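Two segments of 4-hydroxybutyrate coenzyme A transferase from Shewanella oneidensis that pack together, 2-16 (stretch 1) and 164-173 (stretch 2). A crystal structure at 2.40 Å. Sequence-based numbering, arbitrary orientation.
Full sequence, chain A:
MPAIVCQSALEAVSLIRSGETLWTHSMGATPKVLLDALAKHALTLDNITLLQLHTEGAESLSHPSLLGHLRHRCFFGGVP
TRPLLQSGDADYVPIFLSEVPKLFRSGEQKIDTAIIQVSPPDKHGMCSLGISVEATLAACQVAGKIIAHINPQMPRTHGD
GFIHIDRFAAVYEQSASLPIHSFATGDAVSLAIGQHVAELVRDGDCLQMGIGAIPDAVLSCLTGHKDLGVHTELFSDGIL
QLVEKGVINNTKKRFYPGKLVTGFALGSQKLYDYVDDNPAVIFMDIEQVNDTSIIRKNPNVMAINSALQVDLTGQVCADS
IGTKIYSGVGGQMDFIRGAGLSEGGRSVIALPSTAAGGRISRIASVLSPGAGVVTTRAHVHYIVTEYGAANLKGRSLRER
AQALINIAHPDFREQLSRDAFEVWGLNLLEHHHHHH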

ATOM      1  N   PRO A   2     -18.839  39.001  -7.498  1.00 52.55           N
ATOM      2  CA  PRO A   2     -17.853  40.071  -7.255  1.00 51.91           C
ATOM      3  C   PRO A   2     -16.472  39.765  -7.854  1.00 50.90           C
ATOM      4  O   PRO A   2     -15.446  40.242  -7.361  1.00 50.90           O
ATOM      5  CB  PRO A   2     -17.775  40.256  -5.742  1.00 52.81           C
ATOM      6  CG  PRO A   2     -18.192  38.868  -5.246  1.00 53.85           C
ATOM      7  CD  PRO A   2     -19.300  38.434  -6.215  1.00 54.09           C
ATOM      8  N   ALA A   3     -16.444  38.975  -8.920  1.00 48.67           N
ATOM      9  CA  ALA A   3     -15.182  38.647  -9.567  1.00 46.62           C
ATOM     10  C   ALA A   3     -14.795  39.775 -10.519  1.00 44.99           C
ATOM     11  O   ALA A   3     -15.655  40.457 -11.073  1.00 43.10           O
ATOM     12  CB  ALA A   3     -15.297  37.341 -10.336  1.00 47.41           C
ATOM     13  N   ILE A   4     -13.494  39.964 -10.706  1.00 43.08           N
ATOM     14  CA  ILE A   4     -13.008  41.003 -11.589  1.00 41.39           C
ATOM     15  C   ILE A   4     -12.843  40.447 -12.993  1.00 40.22           C
ATOM     16  O   ILE A   4     -12.092  39.501 -13.207  1.00 40.49           O
ATOM     17  CB  ILE A   4     -11.665  41.538 -11.104  1.00 41.33           C
ATOM     18  CG1 ILE A   4     -11.747  41.878  -9.621  1.00 41.58           C
ATOM     19  CG2 ILE A   4     -11.293  42.784 -11.877  1.00 40.59           C
ATOM     20  CD1 ILE A   4     -10.434  42.335  -9.047  1.00 40.88           C
ATOM     21  N   VAL A   5     -13.545  41.043 -13.947  1.00 39.10           N
ATOM     22  CA  VAL A   5     -13.482  40.606 -15.334  1.00 37.98           C
ATOM     23  C   VAL A   5     -12.269  41.199 -16.042  1.00 37.88           C
ATOM     24  O   VAL A   5     -12.351  42.269 -16.629  1.00 37.78           O
ATOM     25  CB  VAL A   5     -14.761  41.024 -16.103  1.00 38.16           C
ATOM     26  CG1 VAL A   5     -14.748  40.428 -17.500  1.00 37.97           C
ATOM     27  CG2 VAL A   5     -15.992  40.567 -15.339  1.00 37.42           C
ATOM     28  N   CYS A   6     -11.150  40.497 -15.995  1.00 37.71           N
ATOM     29  CA  CYS A   6      -9.935  40.975 -16.632  1.00 38.83           C
ATOM     30  C   CYS A   6     -10.046  40.999 -18.142  1.00 39.72           C
ATOM     31  O   CYS A   6     -10.789  40.215 -18.734  1.00 40.06           O
ATOM     32  CB  CYS A   6      -8.752  40.102 -16.226  1.00 39.10           C
ATOM     33  SG  CYS A   6      -8.449  40.121 -14.457  1.00 43.33           S
ATOM     34  N   GLN A   7      -9.302  41.905 -18.769  1.00 39.93           N
ATOM     35  CA  GLN A   7      -9.325  42.013 -20.222  1.00 38.52           C
ATOM     36  C   GLN A   7      -8.145  41.285 -20.848  1.00 35.41           C
ATOM     37  O   GLN A   7      -8.093  41.147 -22.061  1.00 35.08           O
ATOM     38  CB  GLN A   7      -9.325  43.483 -20.654  1.00 41.26           C
ATOM     39  CG  GLN A   7     -10.434  43.795 -21.648  1.00 45.17           C
ATOM     40  CD  GLN A   7     -11.812  43.570 -21.052  1.00 46.66           C
ATOM     41  OE1 GLN A   7     -12.721  43.063 -21.719  1.00 47.34           O
ATOM     42  NE2 GLN A   7     -11.978  43.958 -19.791  1.00 46.89           N
ATOM     43  N   SER A   8      -7.214  40.813 -20.018  1.00 34.13           N
ATOM     44  CA  SER A   8      -6.050  40.071 -20.507  1.00 34.24           C
ATOM     45  C   SER A   8      -5.578  39.062 -19.463  1.00 34.31           C
ATOM     46  O   SER A   8      -5.818  39.241 -18.265  1.00 35.18           O
ATOM     47  CB  SER A   8      -4.902  41.015 -20.841  1.00 31.96           C
ATOM     48  OG  SER A   8      -4.358  41.575 -19.661  1.00 32.07           O
ATOM     49  N   ALA A   9      -4.905  38.006 -19.912  1.00 32.95           N
ATOM     50  CA  ALA A   9      -4.408  36.989 -18.995  1.00 33.60           C
ATOM     51  C   ALA A   9      -3.433  37.584 -17.988  1.00 33.47           C
ATOM     52  O   ALA A   9      -3.385  37.170 -16.841  1.00 32.81           O
ATOM     53  CB  ALA A   9      -3.729  35.873 -19.761  1.00 33.04           C
ATOM     54  N   LEU A  10      -2.651  38.560 -18.428  1.00 36.23           N
ATOM     55  CA  LEU A  10      -1.673  39.196 -17.546  1.00 37.08           C
ATOM     56  C   LEU A  10      -2.398  39.943 -16.429  1.00 36.04           C
ATOM     57  O   LEU A  10      -1.940  39.975 -15.292  1.00 33.72           O
ATOM     58  CB  LEU A  10      -0.801  40.154 -18.357  1.00 38.79           C
ATOM     59  CG  LEU A  10       0.604  40.471 -17.839  1.00 41.16           C
ATOM     60  CD1 LEU A  10       1.316  41.366 -18.848  1.00 41.60           C
ATOM     61  CD2 LEU A  10       0.537  41.143 -16.488  1.00 41.65           C
ATOM     62  N   GLU A  11      -3.542  40.530 -16.758  1.00 37.34           N
ATOM     63  CA  GLU A  11      -4.310  41.265 -15.762  1.00 38.18           C
ATOM     64  C   GLU A  11      -4.830  40.320 -14.676  1.00 36.69           C
ATOM     65  O   GLU A  11      -4.863  40.663 -13.494  1.00 36.57           O
ATOM     66  CB  GLU A  11      -5.463  41.986 -16.440  1.00 38.94           C
ATOM     67  CG  GLU A  11      -6.242  42.866 -15.517  1.00 43.25           C
ATOM     68  CD  GLU A  11      -7.329  43.624 -16.241  1.00 46.37           C
ATOM     69  OE1 GLU A  11      -8.194  44.203 -15.551  1.00 48.26           O
ATOM     70  OE2 GLU A  11      -7.319  43.641 -17.500  1.00 46.63           O
ATOM     71  N   ALA A  12      -5.208  39.122 -15.081  1.00 36.34           N
ATOM     72  CA  ALA A  12      -5.704  38.127 -14.152  1.00 37.69           C
ATOM     73  C   ALA A  12      -4.587  37.623 -13.257  1.00 38.13           C
ATOM     74  O   ALA A  12      -4.748  37.515 -12.042  1.00 39.02           O
ATOM     75  CB  ALA A  12      -6.314  36.955 -14.929  1.00 38.49           C
ATOM     76  N   VAL A  13      -3.450  37.311 -13.859  1.00 38.38           N
ATOM     77  CA  VAL A  13      -2.330  36.799 -13.100  1.00 38.96           C
ATOM     78  C   VAL A  13      -1.734  37.832 -12.147  1.00 39.90           C
ATOM     79  O   VAL A  13      -1.118  37.480 -11.148  1.00 41.24           O
ATOM     80  CB  VAL A  13      -1.252  36.297 -14.042  1.00 37.86           C
ATOM     81  CG1 VAL A  13      -0.061  35.813 -13.255  1.00 39.88           C
ATOM     82  CG2 VAL A  13      -1.799  35.176 -14.870  1.00 38.62           C
ATOM     83  N   SER A  14      -1.930  39.110 -12.457  1.00 40.17           N
ATOM     84  CA  SER A  14      -1.394  40.192 -11.639  1.00 40.09           C
ATOM     85  C   SER A  14      -1.684  40.101 -10.150  1.00 38.27           C
ATOM     86  O   SER A  14      -0.852  40.478  -9.336  1.00 38.65           O
ATOM     87  CB  SER A  14      -1.893  41.530 -12.165  1.00 41.13           C
ATOM     88  OG  SER A  14      -1.212  41.852 -13.356  1.00 44.77           O
ATOM     89  N   LEU A  15      -2.869  39.614  -9.797  1.00 38.31           N
ATOM     90  CA  LEU A  15      -3.240  39.491  -8.389  1.00 36.52           C
ATOM     91  C   LEU A  15      -2.229  38.638  -7.632  1.00 35.45           C
ATOM     92  O   LEU A  15      -2.018  38.833  -6.444  1.00 34.67           O
ATOM     93  CB  LEU A  15      -4.643  38.896  -8.252  1.00 35.80           C
ATOM     94  CG  LEU A  15      -5.838  39.786  -8.621  1.00 36.83           C
ATOM     95  CD1 LEU A  15      -5.723  40.267 -10.054  1.00 37.34           C
ATOM     96  CD2 LEU A  15      -7.138  38.998  -8.429  1.00 36.51           C
ATOM     97  N   ILE A  16      -1.599  37.689  -8.315  1.00 36.15           N
ATOM     98  CA  ILE A  16      -0.615  36.844  -7.644  1.00 34.95           C
ATOM     99  C   ILE A  16       0.496  37.737  -7.119  1.00 35.57           C
ATOM    100  O   ILE A  16       1.014  38.588  -7.849  1.00 35.16           O
ATOM    101  CB  ILE A  16      -0.021  35.787  -8.593  1.00 33.38           C
ATOM    102  CG1 ILE A  16      -1.139  34.860  -9.098  1.00 33.85           C
ATOM    103  CG2 ILE A  16       1.066  34.997  -7.868  1.00 31.16           C
ATOM    104  CD1 ILE A  16      -0.687  33.742 -10.018  1.00 33.12           C
ATOM    105  N   HIS A 164     -19.163  27.846  -8.489  1.00 34.04           N
ATOM    106  CA  HIS A 164     -19.801  29.119  -8.812  1.00 35.22           C
ATOM    107  C   HIS A 164     -18.792  30.218  -9.094  1.00 34.53           C
ATOM    108  O   HIS A 164     -17.783  30.322  -8.418  1.00 34.23           O
ATOM    109  CB  HIS A 164     -20.745  29.528  -7.679  1.00 35.62           C
ATOM    110  CG  HIS A 164     -21.773  30.532  -8.100  1.00 36.25           C
ATOM    111  ND1 HIS A 164     -21.537  31.889  -8.094  1.00 36.64           N
ATOM    112  CD2 HIS A 164     -23.018  30.371  -8.594  1.00 35.97           C
ATOM    113  CE1 HIS A 164     -22.593  32.519  -8.565  1.00 36.46           C
ATOM    114  NE2 HIS A 164     -23.505  31.621  -8.876  1.00 37.24           N
ATOM    115  N   ILE A 165     -19.084  31.042 -10.092  1.00 34.80           N
ATOM    116  CA  ILE A 165     -18.171  32.100 -10.496  1.00 34.47           C
ATOM    117  C   ILE A 165     -17.910  33.165  -9.427  1.00 35.60           C
ATOM    118  O   ILE A 165     -16.950  33.910  -9.539  1.00 35.53           O
ATOM    119  CB  ILE A 165     -18.652  32.781 -11.793  1.00 33.71           C
ATOM    120  CG1 ILE A 165     -17.524  33.617 -12.389  1.00 31.29           C
ATOM    121  CG2 ILE A 165     -19.873  33.659 -11.507  1.00 30.52           C
ATOM    122  CD1 ILE A 165     -17.910  34.331 -13.650  1.00 32.18           C
ATOM    123  N   ASP A 166     -18.751  33.262  -8.401  1.00 36.46           N
ATOM    124  CA  ASP A 166     -18.489  34.259  -7.369  1.00 36.65           C
ATOM    125  C   ASP A 166     -17.390  33.794  -6.435  1.00 37.41           C
ATOM    126  O   ASP A 166     -16.985  34.527  -5.546  1.00 39.63           O
ATOM    127  CB  ASP A 166     -19.734  34.576  -6.551  1.00 37.15           C
ATOM    128  CG  ASP A 166     -20.700  35.465  -7.296  1.00 38.75           C
ATOM    129  OD1 ASP A 166     -20.258  36.163  -8.244  1.00 38.30           O
ATOM    130  OD2 ASP A 166     -21.895  35.471  -6.924  1.00 40.12           O
ATOM    131  N   ARG A 167     -16.917  32.570  -6.621  1.00 37.58           N
ATOM    132  CA  ARG A 167     -15.836  32.037  -5.801  1.00 37.48           C
ATOM    133  C   ARG A 167     -14.499  32.417  -6.439  1.00 36.67           C
ATOM    134  O   ARG A 167     -13.436  32.020  -5.962  1.00 37.82           O
ATOM    135  CB  ARG A 167     -15.941  30.509  -5.708  1.00 38.66           C
ATOM    136  CG  ARG A 167     -17.102  30.011  -4.850  1.00 43.25           C
ATOM    137  CD  ARG A 167     -16.585  29.337  -3.594  1.00 44.99           C
ATOM    138  NE  ARG A 167     -15.903  28.087  -3.920  1.00 51.43           N
ATOM    139  CZ  ARG A 167     -15.059  27.439  -3.121  1.00 52.96           C
ATOM    140  NH1 ARG A 167     -14.768  27.915  -1.914  1.00 54.66           N
ATOM    141  NH2 ARG A 167     -14.507  26.304  -3.533  1.00 52.29           N
ATOM    142  N   PHE A 168     -14.566  33.197  -7.513  1.00 34.64           N
ATOM    143  CA  PHE A 168     -13.376  33.621  -8.258  1.00 32.02           C
ATOM    144  C   PHE A 168     -12.989  35.068  -7.944  1.00 31.50           C
ATOM    145  O   PHE A 168     -13.848  35.946  -7.854  1.00 32.68           O
ATOM    146  CB  PHE A 168     -13.637  33.487  -9.777  1.00 28.17           C
ATOM    147  CG  PHE A 168     -14.030  32.093 -10.229  1.00 25.31           C
ATOM    148  CD1 PHE A 168     -14.492  31.880 -11.520  1.00 25.13           C
ATOM    149  CD2 PHE A 168     -13.913  30.999  -9.381  1.00 26.03           C
ATOM    150  CE1 PHE A 168     -14.834  30.606 -11.968  1.00 25.04           C
ATOM    151  CE2 PHE A 168     -14.251  29.712  -9.822  1.00 26.64           C
ATOM    152  CZ  PHE A 168     -14.716  29.521 -11.123  1.00 25.61           C
ATOM    153  N   ALA A 169     -11.698  35.326  -7.787  1.00 31.44           N
ATOM    154  CA  ALA A 169     -11.242  36.691  -7.497  1.00 31.61           C
ATOM    155  C   ALA A 169     -11.060  37.437  -8.803  1.00 31.54           C
ATOM    156  O   ALA A 169     -11.242  38.655  -8.880  1.00 32.38           O
ATOM    157  CB  ALA A 169      -9.924  36.659  -6.744  1.00 31.08           C
ATOM    158  N   ALA A 170     -10.702  36.685  -9.833  1.00 31.68           N
ATOM    159  CA  ALA A 170     -10.459  37.250 -11.144  1.00 32.52           C
ATOM    160  C   ALA A 170     -10.896  36.250 -12.182  1.00 32.51           C
ATOM    161  O   ALA A 170     -10.937  35.042 -11.920  1.00 31.68           O
ATOM    162  CB  ALA A 170      -8.991  37.558 -11.306  1.00 31.73           C
ATOM    163  N   VAL A 171     -11.197  36.765 -13.372  1.00 33.44           N
ATOM    164  CA  VAL A 171     -11.654  35.946 -14.486  1.00 33.56           C
ATOM    165  C   VAL A 171     -11.243  36.525 -15.846  1.00 34.28           C
ATOM    166  O   VAL A 171     -11.441  37.706 -16.107  1.00 35.10           O
ATOM    167  CB  VAL A 171     -13.198  35.804 -14.412  1.00 33.86           C
ATOM    168  CG1 VAL A 171     -13.766  35.547 -15.761  1.00 35.03           C
ATOM    169  CG2 VAL A 171     -13.570  34.667 -13.480  1.00 33.90           C
ATOM    170  N   TYR A 172     -10.655  35.686 -16.694  1.00 34.00           N
ATOM    171  CA  TYR A 172     -10.256  36.093 -18.040  1.00 34.47           C
ATOM    172  C   TYR A 172     -10.858  35.090 -19.014  1.00 35.26           C
ATOM    173  O   TYR A 172     -10.696  33.879 -18.858  1.00 34.47           O
ATOM    174  CB  TYR A 172      -8.734  36.111 -18.206  1.00 33.80           C
ATOM    175  CG  TYR A 172      -8.303  36.290 -19.650  1.00 33.16           C
ATOM    176  CD1 TYR A 172      -8.633  37.456 -20.363  1.00 34.29           C
ATOM    177  CD2 TYR A 172      -7.620  35.277 -20.325  1.00 33.20           C
ATOM    178  CE1 TYR A 172      -8.297  37.604 -21.714  1.00 32.44           C
ATOM    179  CE2 TYR A 172      -7.279  35.414 -21.676  1.00 34.87           C
ATOM    180  CZ  TYR A 172      -7.624  36.575 -22.360  1.00 35.18           C
ATOM    181  OH  TYR A 172      -7.321  36.678 -23.694  1.00 36.25           O
ATOM    182  N   GLU A 173     -11.539  35.594 -20.033  1.00 35.29           N
ATOM    183  CA  GLU A 173     -12.188  34.707 -20.978  1.00 36.69           C
ATOM    184  C   GLU A 173     -11.666  34.716 -22.407  1.00 35.98           C
ATOM    185  O   GLU A 173     -11.555  35.766 -23.030  1.00 35.41           O
ATOM    186  CB  GLU A 173     -13.679  35.010 -21.006  1.00 38.55           C
ATOM    187  CG  GLU A 173     -14.462  34.167 -21.991  1.00 43.45           C
ATOM    188  CD  GLU A 173     -15.922  34.584 -22.066  1.00 45.57           C
ATOM    189  OE1 GLU A 173     -16.186  35.721 -22.527  1.00 49.40           O
ATOM    190  OE2 GLU A 173     -16.791  33.784 -21.662  1.00 45.01           O
TER
HETATM  191  O   HOH W   1     -12.099  38.263 -19.888  1.00 34.44           O

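How do the two backbones run against each other? The extended segment around Ile4 and Val5 lies beside the strand 170-173 and runs parallel to it, with Ile4 paired to Ala170 and Val5 to Val171. Three hydrogen bonds stitch the edge together: Ile4 N donates to Ala169 O at 3.2 Å, Val171 N to Ile4 O at 2.9 Å, and Cys6 N to Val171 O at 2.8 Å. The donors alternate between the strands, as parallel pairing requires, so that Ile4 both gives and receives through its backbone. Ala170 CA also approaches Ile4 O at 3.5 Å in a CA-H...O contact.

What carries the pairing beyond Cys6? A water takes over, donating to Cys6 O at 2.6 Å and accepting from Glu173 N at 2.7 Å, so the next backbone groups are joined through solvent instead of directly. Stretch 1 then turns into the helix that begins at Ala9, which runs back nearly antiparallel to strand 170-173, at 165°, with the axes 7.7 Å apart at their closest. Ser8 caps its start: Glu11 N donates to Ser8 OG at 3.2 Å. Glu11 also reaches back, its OE2 accepting from Gln7 N at 2.9 Å, which links the residue before the cap to the first turn of the helix.

Which side chains fill the space between helix and strand? Tyr172 has the largest area covered by the opposing stretch. Its CB lies 4.2 Å from Ala12 CB, and its ring atom CD2 is 4.0 Å from Ala9 CB; the methyls of Ala9 and Ala12 face the tyrosine at van der Waals distance. Ser8 C and Ala9 N lie over one face of the ring, while Cys6 O sits at its edge, so the aromatic group packs against backbone as well as methyls. Ala170 continues this apolar layer, with its CB 4.1 Å from Cys6 SG and 3.7 Å from Leu15 CD2. The same Leu15 CD2 reaches Ala169 CB at 4.0 Å, widening the apolar contact to Ala169.

What happens at the start of stretch 1? Ala3 points toward stretch 2, and its CB comes within 3.2 Å of Phe168 O, a close approach of methyl to carbonyl oxygen. Ala3 CB also lies 4.2 Å from Phe168 CB and 4.5 Å from Val171 CG2, forming a small apolar patch. At Pro2 the contact becomes polar in part: CD is 3.2 Å from Asp166 OD1, but no hydrogen bond joins the two residues. Asp166 is held locally, its N donating to His164 ND1 at 3.1 Å.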